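Local coordinates for 462aa long hypothetical selenium-binding protein (Sulfolobus tokodaii, PDB 2ECE) that is of unknown function but adopts a beta-propeller fold and, like its family, may bind selenium, at residues S153-E158 with S205-P210; I230-L235 with H242-G247; H377-A382 with K415-K420. All blocks are in the same frame, centred on the assembly; numbering follows the deposited sequence.

Contact 1 of 3, residues S153-E158 with S205-P210; sequences SALGNE and SEWAVP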
loop_
_atom_site.group_PDB
_atom_site.type_symbol
_atom_site.label_atom_id
_atom_site.label_comp_id
_atom_site.label_asym_id
_atom_site.label_seq_id
_atom_site.Cartn_x
_atom_site.Cartn_y
_atom_site.Cartn_z
ATOM N N SER A 153 -6.978 -2.747 -8.605
ATOM C CA SER A 153 -6.467 -1.808 -9.592
ATOM C C SER A 153 -5.407 -2.482 -10.463
ATOM O O SER A 153 -4.794 -3.472 -10.061
ATOM C CB SER A 153 -5.875 -0.578 -8.901
ATOM O OG SER A 153 -4.739 -0.926 -8.134
ATOM N N ALA A 154 -5.206 -1.946 -11.664
ATOM C CA ALA A 154 -4.226 -2.491 -12.599
ATOM C C ALA A 154 -3.490 -1.346 -13.292
ATOM O O ALA A 154 -4.093 -0.338 -13.654
ATOM C CB ALA A 154 -4.925 -3.391 -13.631
ATOM N N LEU A 155 -2.182 -1.507 -13.473
ATOM C CA LEU A 155 -1.346 -0.481 -14.087
ATOM C C LEU A 155 -1.572 -0.198 -15.575
ATOM O O LEU A 155 -1.342 0.921 -16.032
ATOM C CB LEU A 155 0.127 -0.823 -13.864
ATOM C CG LEU A 155 0.900 -0.241 -12.671
ATOM C CD1 LEU A 155 -0.004 0.006 -11.483
ATOM C CD2 LEU A 155 2.045 -1.170 -12.333
ATOM N N GLY A 156 -2.015 -1.189 -16.340
ATOM C CA GLY A 156 -2.224 -0.934 -17.757
ATOM C C GLY A 156 -3.157 -1.899 -18.462
ATOM O O GLY A 156 -3.829 -2.699 -17.814
ATOM N N ASN A 157 -3.226 -1.803 -19.792
ATOM C CA ASN A 157 -4.074 -2.704 -20.565
ATOM C C ASN A 157 -3.301 -3.997 -20.821
ATOM O O ASN A 157 -2.158 -4.137 -20.378
ATOM C CB ASN A 157 -4.491 -2.067 -21.898
ATOM C CG ASN A 157 -3.307 -1.682 -22.766
ATOM O OD1 ASN A 157 -2.169 -2.070 -22.511
ATOM N ND2 ASN A 157 -3.580 -0.920 -23.815
ATOM N N GLU A 158 -3.905 -4.937 -21.544
ATOM C CA GLU A 158 -3.231 -6.204 -21.792
ATOM C C GLU A 158 -1.893 -6.088 -22.514
ATOM O O GLU A 158 -1.068 -6.991 -22.421
ATOM C CB GLU A 158 -4.159 -7.199 -22.523
ATOM C CG GLU A 158 -4.849 -6.712 -23.786
ATOM C CD GLU A 158 -6.105 -5.896 -23.512
ATOM O OE1 GLU A 158 -6.016 -4.654 -23.470
ATOM O OE2 GLU A 158 -7.185 -6.497 -23.333
ATOM N N SER A 205 -5.449 7.104 -8.256
ATOM C CA SER A 205 -4.203 7.845 -8.482
ATOM C C SER A 205 -3.464 7.499 -9.779
ATOM O O SER A 205 -4.033 6.883 -10.679
ATOM C CB SER A 205 -3.271 7.652 -7.279
ATOM O OG SER A 205 -3.018 6.279 -7.048
ATOM N N GLU A 206 -2.196 7.898 -9.873
ATOM C CA GLU A 206 -1.427 7.651 -11.096
ATOM C C GLU A 206 0.074 7.446 -10.886
ATOM O O GLU A 206 0.748 8.273 -10.265
ATOM C CB GLU A 206 -1.575 8.820 -12.078
ATOM C CG GLU A 206 -2.985 9.315 -12.390
ATOM C CD GLU A 206 -2.954 10.499 -13.358
ATOM O OE1 GLU A 206 -1.945 11.233 -13.346
ATOM O OE2 GLU A 206 -3.927 10.709 -14.117
ATOM N N TRP A 207 0.593 6.348 -11.425
ATOM C CA TRP A 207 2.020 6.074 -11.354
ATOM C C TRP A 207 2.500 6.164 -12.802
ATOM O O TRP A 207 2.840 7.246 -13.268
ATOM C CB TRP A 207 2.282 4.685 -10.770
ATOM C CG TRP A 207 3.734 4.409 -10.464
ATOM C CD1 TRP A 207 4.708 5.331 -10.183
ATOM C CD2 TRP A 207 4.348 3.121 -10.311
ATOM N NE1 TRP A 207 5.885 4.695 -9.855
ATOM C CE2 TRP A 207 5.693 3.340 -9.925
ATOM C CE3 TRP A 207 3.892 1.804 -10.453
ATOM C CZ2 TRP A 207 6.584 2.290 -9.683
ATOM C CZ3 TRP A 207 4.781 0.758 -10.212
ATOM C CH2 TRP A 207 6.111 1.008 -9.830
ATOM N N ALA A 208 2.487 5.038 -13.512
ATOM C CA ALA A 208 2.896 4.982 -14.915
ATOM C C ALA A 208 2.458 3.616 -15.430
ATOM O O ALA A 208 2.131 2.748 -14.627
ATOM C CB ALA A 208 4.410 5.135 -15.037
ATOM N N VAL A 209 2.438 3.420 -16.748
ATOM C CA VAL A 209 2.023 2.131 -17.296
ATOM C C VAL A 209 3.135 1.097 -17.147
ATOM O O VAL A 209 4.293 1.448 -16.924
ATOM C CB VAL A 209 1.636 2.232 -18.793
ATOM C CG1 VAL A 209 0.535 3.268 -18.977
ATOM C CG2 VAL A 209 2.858 2.566 -19.633
ATOM N N PRO A 210 2.789 -0.196 -17.251
ATOM C CA PRO A 210 3.758 -1.290 -17.128
ATOM C C PRO A 210 5.001 -1.115 -17.990
ATOM O O PRO A 210 6.126 -1.245 -17.506
ATOM C CB PRO A 210 2.942 -2.511 -17.540
ATOM C CG PRO A 210 1.595 -2.178 -16.975
ATOM C CD PRO A 210 1.425 -0.731 -17.403
#
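A leucine wedged between a proline and a tryptophan shows how two loops can be joined without polar bonds between them. Leu155, just where the chain turns a corner after strand 150-154, has more surface buried here than any other residue. Its CB rests against the ring of Pro210, with Leu155 CB 3.7 Å from Pro210 CG. Its branched end reaches the other way: methyl CD2 meets the benzene edge of the Trp207 indole close to the ring plane, 4.0 Å from CZ3. Between these two contacts CG passes 3.8 Å from the carbonyl oxygen of Ala208. The leucine torsions (chi1 -94°, chi2 30°) lie off the usual staggered values and set CB toward Pro210 and CD2 toward Trp207. Trp207 is held with CG anti to the backbone N (chi1 -171°), and its indole also meets the rings of Tyr191, Tyr226 and Trp405. The proline sits close to the backbone as well, its CD 3.5 Å from Leu155 O and 3.6 Å from the amide nitrogen of Gly156, which has no side chain to hold the ring off. Val209 is the N-cap residue of the short helix 210-213 that Pro210 opens. The arrangement is a buried packing of two loops, each following the second strand of its four-stranded sheet, that joins neighbouring blades of a beta-propeller.

Contact 2 of 3, residues I230-L235 with H242-G247; sequences IHFWDL and HSLTLG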
loop_
_atom_site.group_PDB
_atom_site.type_symbol
_atom_site.label_atom_id
_atom_site.label_comp_id
_atom_site.label_asym_id
_atom_site.label_seq_id
_atom_site.Cartn_x
_atom_site.Cartn_y
_atom_site.Cartn_z
ATOM N N ILE A 230 -5.155 13.173 -9.235
ATOM C CA ILE A 230 -6.026 12.349 -8.407
ATOM C C ILE A 230 -7.374 12.479 -9.116
ATOM O O ILE A 230 -7.771 13.576 -9.524
ATOM C CB ILE A 230 -6.144 12.856 -6.943
ATOM C CG1 ILE A 230 -7.283 12.114 -6.231
ATOM C CG2 ILE A 230 -6.392 14.350 -6.912
ATOM C CD1 ILE A 230 -7.341 12.355 -4.717
ATOM N N HIS A 231 -8.061 11.360 -9.294
ATOM C CA HIS A 231 -9.345 11.362 -9.980
ATOM C C HIS A 231 -10.477 11.084 -9.005
ATOM O O HIS A 231 -10.374 10.184 -8.166
ATOM C CB HIS A 231 -9.342 10.294 -11.076
ATOM C CG HIS A 231 -8.274 10.488 -12.106
ATOM N ND1 HIS A 231 -8.474 11.216 -13.260
ATOM C CD2 HIS A 231 -6.992 10.051 -12.154
ATOM C CE1 HIS A 231 -7.362 11.214 -13.976
ATOM N NE2 HIS A 231 -6.448 10.516 -13.328
ATOM N N PHE A 232 -11.549 11.863 -9.116
ATOM C CA PHE A 232 -12.719 11.697 -8.261
ATOM C C PHE A 232 -13.833 11.089 -9.097
ATOM O O PHE A 232 -14.164 11.604 -10.168
ATOM C CB PHE A 232 -13.148 13.051 -7.698
ATOM C CG PHE A 232 -12.087 13.707 -6.871
ATOM C CD1 PHE A 232 -11.838 13.273 -5.576
ATOM C CD2 PHE A 232 -11.273 14.695 -7.421
ATOM C CE1 PHE A 232 -10.784 13.804 -4.836
ATOM C CE2 PHE A 232 -10.216 15.235 -6.690
ATOM C CZ PHE A 232 -9.972 14.786 -5.395
ATOM N N TRP A 233 -14.410 9.998 -8.604
ATOM C CA TRP A 233 -15.467 9.306 -9.327
ATOM C C TRP A 233 -16.754 9.142 -8.536
ATOM O O TRP A 233 -16.752 9.151 -7.307
ATOM C CB TRP A 233 -15.029 7.893 -9.711
ATOM C CG TRP A 233 -13.710 7.758 -10.366
ATOM C CD1 TRP A 233 -12.489 8.039 -9.829
ATOM C CD2 TRP A 233 -13.463 7.202 -11.660
ATOM N NE1 TRP A 233 -11.493 7.685 -10.706
ATOM C CE2 TRP A 233 -12.063 7.169 -11.840
ATOM C CE3 TRP A 233 -14.292 6.724 -12.684
ATOM C CZ2 TRP A 233 -11.467 6.677 -13.011
ATOM C CZ3 TRP A 233 -13.698 6.235 -13.852
ATOM C CH2 TRP A 233 -12.300 6.215 -14.002
ATOM N N ASP A 234 -17.845 8.964 -9.274
ATOM C CA ASP A 234 -19.162 8.693 -8.709
ATOM C C ASP A 234 -19.091 7.164 -8.593
ATOM O O ASP A 234 -19.130 6.462 -9.602
ATOM C CB ASP A 234 -20.251 9.085 -9.713
ATOM C CG ASP A 234 -21.655 8.839 -9.184
ATOM O OD1 ASP A 234 -21.852 7.868 -8.425
ATOM O OD2 ASP A 234 -22.567 9.613 -9.546
ATOM N N LEU A 235 -18.958 6.655 -7.373
ATOM C CA LEU A 235 -18.839 5.216 -7.139
ATOM C C LEU A 235 -19.991 4.417 -7.743
ATOM O O LEU A 235 -19.801 3.337 -8.309
ATOM C CB LEU A 235 -18.786 4.942 -5.635
ATOM C CG LEU A 235 -17.877 3.833 -5.085
ATOM C CD1 LEU A 235 -18.561 3.224 -3.874
ATOM C CD2 LEU A 235 -17.595 2.763 -6.126
ATOM N N HIS A 242 -14.299 14.378 -11.735
ATOM C CA HIS A 242 -13.347 15.479 -11.635
ATOM C C HIS A 242 -11.946 14.941 -11.372
ATOM O O HIS A 242 -11.777 13.778 -11.005
ATOM C CB HIS A 242 -13.780 16.432 -10.505
ATOM C CG HIS A 242 -12.987 17.701 -10.430
ATOM N ND1 HIS A 242 -12.829 18.548 -11.507
ATOM C CD2 HIS A 242 -12.334 18.284 -9.396
ATOM C CE1 HIS A 242 -12.111 19.596 -11.140
ATOM N NE2 HIS A 242 -11.798 19.460 -9.865
ATOM N N SER A 243 -10.945 15.788 -11.584
ATOM C CA SER A 243 -9.560 15.414 -11.345
ATOM C C SER A 243 -8.806 16.676 -10.943
ATOM O O SER A 243 -9.169 17.781 -11.348
ATOM C CB SER A 243 -8.931 14.815 -12.606
ATOM O OG SER A 243 -8.500 15.830 -13.495
ATOM N N LEU A 244 -7.768 16.506 -10.135
ATOM C CA LEU A 244 -6.957 17.626 -9.687
ATOM C C LEU A 244 -5.498 17.256 -9.880
ATOM O O LEU A 244 -5.117 16.092 -9.729
ATOM C CB LEU A 244 -7.223 17.924 -8.206
ATOM C CG LEU A 244 -8.579 18.514 -7.823
ATOM C CD1 LEU A 244 -8.726 18.506 -6.300
ATOM C CD2 LEU A 244 -8.692 19.935 -8.371
ATOM N N THR A 245 -4.686 18.239 -10.241
ATOM C CA THR A 245 -3.263 18.010 -10.436
ATOM C C THR A 245 -2.560 18.408 -9.145
ATOM O O THR A 245 -2.780 19.501 -8.628
ATOM C CB THR A 245 -2.756 18.840 -11.623
ATOM O OG1 THR A 245 -3.352 18.336 -12.824
ATOM C CG2 THR A 245 -1.248 18.754 -11.744
ATOM N N LEU A 246 -1.727 17.516 -8.620
ATOM C CA LEU A 246 -1.021 17.766 -7.366
ATOM C C LEU A 246 0.367 18.370 -7.578
ATOM O O LEU A 246 1.381 17.772 -7.217
ATOM C CB LEU A 246 -0.916 16.457 -6.581
ATOM C CG LEU A 246 -2.278 15.760 -6.468
ATOM C CD1 LEU A 246 -2.138 14.412 -5.792
ATOM C CD2 LEU A 246 -3.242 16.657 -5.698
ATOM N N GLY A 247 0.398 19.567 -8.159
ATOM C CA GLY A 247 1.657 20.240 -8.419
ATOM C C GLY A 247 2.150 19.919 -9.818
ATOM O O GLY A 247 2.501 18.772 -10.104
#
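The hairpin formed by strands 229-234 and 239-245 illustrates how an antiparallel pair settles its backbone donors and acceptors, two residues at a time. Around the hydrogen-bonded pair Ile230 and Leu244, each amide is matched by the other's carbonyl: Ile230 N reaches Leu244 O at 3.0 Å, nearly along the C=O axis, and Leu244 N returns to Ile230 O at the same length, in the carbonyl plane. The next such pair, Phe232 and His242, is less even. Phe232 N gives the short bond, 2.7 Å to His242 O and almost straight at 173°, although the donor stands above the carbonyl plane. His242 N answers with a longer one, 3.2 Å to Phe232 O, directed at a lone pair. Between them lies the non-hydrogen-bonded pair His231 and Ser243; here Ser243 CA makes a CA-H...O contact of 3.1 Å with Ile230 O, which therefore has two partners. The backbone of His231 bonds instead to Ser204 on the strand at its other side. Both imidazole nitrogens of His231 are occupied, NE2 by Glu206 OE2 and ND1 by Arg240 NH1, an arrangement that probably puts the ring proton on NE2; Ser243 CB packs 3.7 Å from ND1. Ser243 OG has a weak bond to Arg229 NH2. The opposite face, which Ile230, Phe232 and Leu244 share with the His242 ring, is mostly apolar: Phe232 CE2 crosses obliquely onto Leu244 CD1 at 3.6 Å, Ile230 CG2 lies 3.9 Å from Leu244 CB, and the phenyl ring stacks on Trp292 of the adjacent sheet. Such a pairing of the third and fourth strands is the outer hairpin of a beta-propeller blade.

Contact 3 of 3, residues H377-A382 with K415-K420; sequences HKLTGA and KGWMVK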
loop_
_atom_site.group_PDB
_atom_site.type_symbol
_atom_site.label_atom_id
_atom_site.label_comp_id
_atom_site.label_asym_id
_atom_site.label_seq_id
_atom_site.Cartn_x
_atom_site.Cartn_y
_atom_site.Cartn_z
ATOM N N HIS A 377 20.929 -5.742 13.859
ATOM C CA HIS A 377 20.699 -6.172 12.480
ATOM C C HIS A 377 21.050 -5.137 11.417
ATOM O O HIS A 377 20.701 -3.960 11.538
ATOM C CB HIS A 377 19.235 -6.579 12.286
ATOM C CG HIS A 377 18.722 -7.518 13.333
ATOM N ND1 HIS A 377 17.871 -7.117 14.343
ATOM C CD2 HIS A 377 18.942 -8.839 13.528
ATOM C CE1 HIS A 377 17.590 -8.152 15.113
ATOM N NE2 HIS A 377 18.227 -9.209 14.642
ATOM N N LYS A 378 21.740 -5.583 10.370
ATOM C CA LYS A 378 22.094 -4.704 9.264
ATOM C C LYS A 378 20.830 -4.578 8.420
ATOM O O LYS A 378 20.234 -5.582 8.021
ATOM C CB LYS A 378 23.229 -5.311 8.432
ATOM C CG LYS A 378 24.551 -5.428 9.183
ATOM C CD LYS A 378 25.090 -4.058 9.578
ATOM C CE LYS A 378 26.317 -4.175 10.482
ATOM N NZ LYS A 378 26.876 -2.835 10.820
ATOM N N LEU A 379 20.415 -3.347 8.157
ATOM C CA LEU A 379 19.199 -3.108 7.384
ATOM C C LEU A 379 19.455 -2.588 5.977
ATOM O O LEU A 379 19.889 -1.449 5.804
ATOM C CB LEU A 379 18.309 -2.100 8.116
ATOM C CG LEU A 379 17.960 -2.374 9.583
ATOM C CD1 LEU A 379 17.123 -1.213 10.128
ATOM C CD2 LEU A 379 17.203 -3.699 9.702
ATOM N N THR A 380 19.180 -3.417 4.972
ATOM C CA THR A 380 19.347 -2.993 3.590
ATOM C C THR A 380 18.072 -2.247 3.196
ATOM O O THR A 380 17.034 -2.393 3.851
ATOM C CB THR A 380 19.543 -4.195 2.641
ATOM O OG1 THR A 380 18.432 -5.091 2.755
ATOM C CG2 THR A 380 20.827 -4.935 2.979
ATOM N N GLY A 381 18.144 -1.444 2.141
ATOM C CA GLY A 381 16.974 -0.700 1.715
ATOM C C GLY A 381 16.578 0.347 2.741
ATOM O O GLY A 381 17.442 0.932 3.406
ATOM N N ALA A 382 15.275 0.581 2.875
ATOM C CA ALA A 382 14.760 1.574 3.814
ATOM C C ALA A 382 13.272 1.312 4.037
ATOM O O ALA A 382 12.701 0.415 3.420
ATOM C CB ALA A 382 14.969 2.967 3.247
ATOM N N LYS A 415 17.499 -6.963 0.802
ATOM C CA LYS A 415 17.028 -8.181 1.443
ATOM C C LYS A 415 15.918 -7.772 2.403
ATOM O O LYS A 415 16.050 -6.794 3.150
ATOM C CB LYS A 415 18.180 -8.864 2.180
ATOM C CG LYS A 415 19.243 -9.401 1.220
ATOM C CD LYS A 415 20.452 -9.951 1.947
ATOM C CE LYS A 415 21.513 -10.400 0.948
ATOM N NZ LYS A 415 22.755 -10.857 1.640
ATOM N N GLY A 416 14.823 -8.523 2.378
ATOM C CA GLY A 416 13.679 -8.187 3.203
ATOM C C GLY A 416 13.739 -8.365 4.705
ATOM O O GLY A 416 14.365 -9.293 5.233
ATOM N N TRP A 417 13.078 -7.439 5.390
ATOM C CA TRP A 417 12.950 -7.470 6.836
ATOM C C TRP A 417 11.610 -6.869 7.216
ATOM O O TRP A 417 10.910 -6.288 6.376
ATOM C CB TRP A 417 14.085 -6.698 7.559
ATOM C CG TRP A 417 14.496 -5.325 7.025
ATOM C CD1 TRP A 417 15.659 -5.030 6.364
ATOM C CD2 TRP A 417 13.802 -4.070 7.181
ATOM N NE1 TRP A 417 15.738 -3.685 6.111
ATOM C CE2 TRP A 417 14.616 -3.069 6.600
ATOM C CE3 TRP A 417 12.580 -3.695 7.760
ATOM C CZ2 TRP A 417 14.247 -1.717 6.577
ATOM C CZ3 TRP A 417 12.211 -2.345 7.737
ATOM C CH2 TRP A 417 13.046 -1.375 7.150
ATOM N N MET A 418 11.233 -7.053 8.473
ATOM C CA MET A 418 10.011 -6.465 8.984
ATOM C C MET A 418 10.348 -5.955 10.365
ATOM O O MET A 418 10.818 -6.701 11.226
ATOM C CB MET A 418 8.861 -7.461 9.071
ATOM C CG MET A 418 7.635 -6.812 9.709
ATOM S SD MET A 418 6.056 -7.560 9.336
ATOM C CE MET A 418 6.281 -9.124 10.089
ATOM N N VAL A 419 10.127 -4.666 10.548
ATOM C CA VAL A 419 10.417 -4.009 11.802
ATOM C C VAL A 419 9.129 -3.570 12.473
ATOM O O VAL A 419 8.139 -3.260 11.796
ATOM C CB VAL A 419 11.317 -2.783 11.543
ATOM C CG1 VAL A 419 11.195 -1.776 12.674
ATOM C CG2 VAL A 419 12.764 -3.238 11.385
ATOM N N LYS A 420 9.135 -3.562 13.804
ATOM C CA LYS A 420 7.973 -3.119 14.551
ATOM C C LYS A 420 8.321 -1.837 15.289
ATOM O O LYS A 420 9.394 -1.719 15.885
ATOM C CB LYS A 420 7.498 -4.171 15.555
ATOM C CG LYS A 420 6.303 -3.672 16.365
ATOM C CD LYS A 420 5.554 -4.770 17.116
ATOM C CE LYS A 420 6.188 -5.120 18.453
ATOM N NZ LYS A 420 5.269 -5.965 19.284
#
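In the propeller blade built on strands 386-388, 394-398, 417-423 and 429-438, the loop leading into the first strand crosses the start of the third, and a single tryptophan has the largest share of the contact. Leu379 CD2 sits over one face of the Trp417 indole in a CH-pi contact, 3.9 Å from the centroid of the five-membered ring and only 10° off its normal. Leu379 CB also approaches, lying 3.6 Å from Trp417 NE1. That nitrogen donates to Thr380 O at 2.9 Å; the bond is bent, 142° at the hydrogen, in part because the oxygen lies out of the indole plane. Trp417 CG occupies the crowded position between the backbone N and the carbonyl carbon (chi1 44°), which swings the ring toward the loop. Thr380 makes a second bond with its side chain: OG1 accepts from Lys415 N at 2.9 Å, in the residues leading into the strand. Further out, Phe436 of the neighbouring strand touches both Leu379 and Trp417. Asn399 ties the polar atoms together: its ND2 bonds to Thr380 O and Lys415 O, while its OD1 accepts from Trp417 N.

Along the chain the three contacts follow one another in series, each closing before the next opens, and they sample different parts of one seven-bladed propeller. Contact 1 joins blade 140-179 to blade 193-245, and contact 2 lies within the latter; their centres are 16 Å apart. They touch directly through Glu206 OE2 and His231 NE2, 2.6 Å apart, a probable hydrogen bond that links the interblade loop to the outer hairpin. Contact 3 belongs to the blade that runs from strand 386-388 to strand 429-438, its centre about 35 Å from that of contact 2, across the centre of the chain. The three thus sample one interblade packing and two contacts within blades of a ring that strand 443-449 closes by joining the N-terminal sheet.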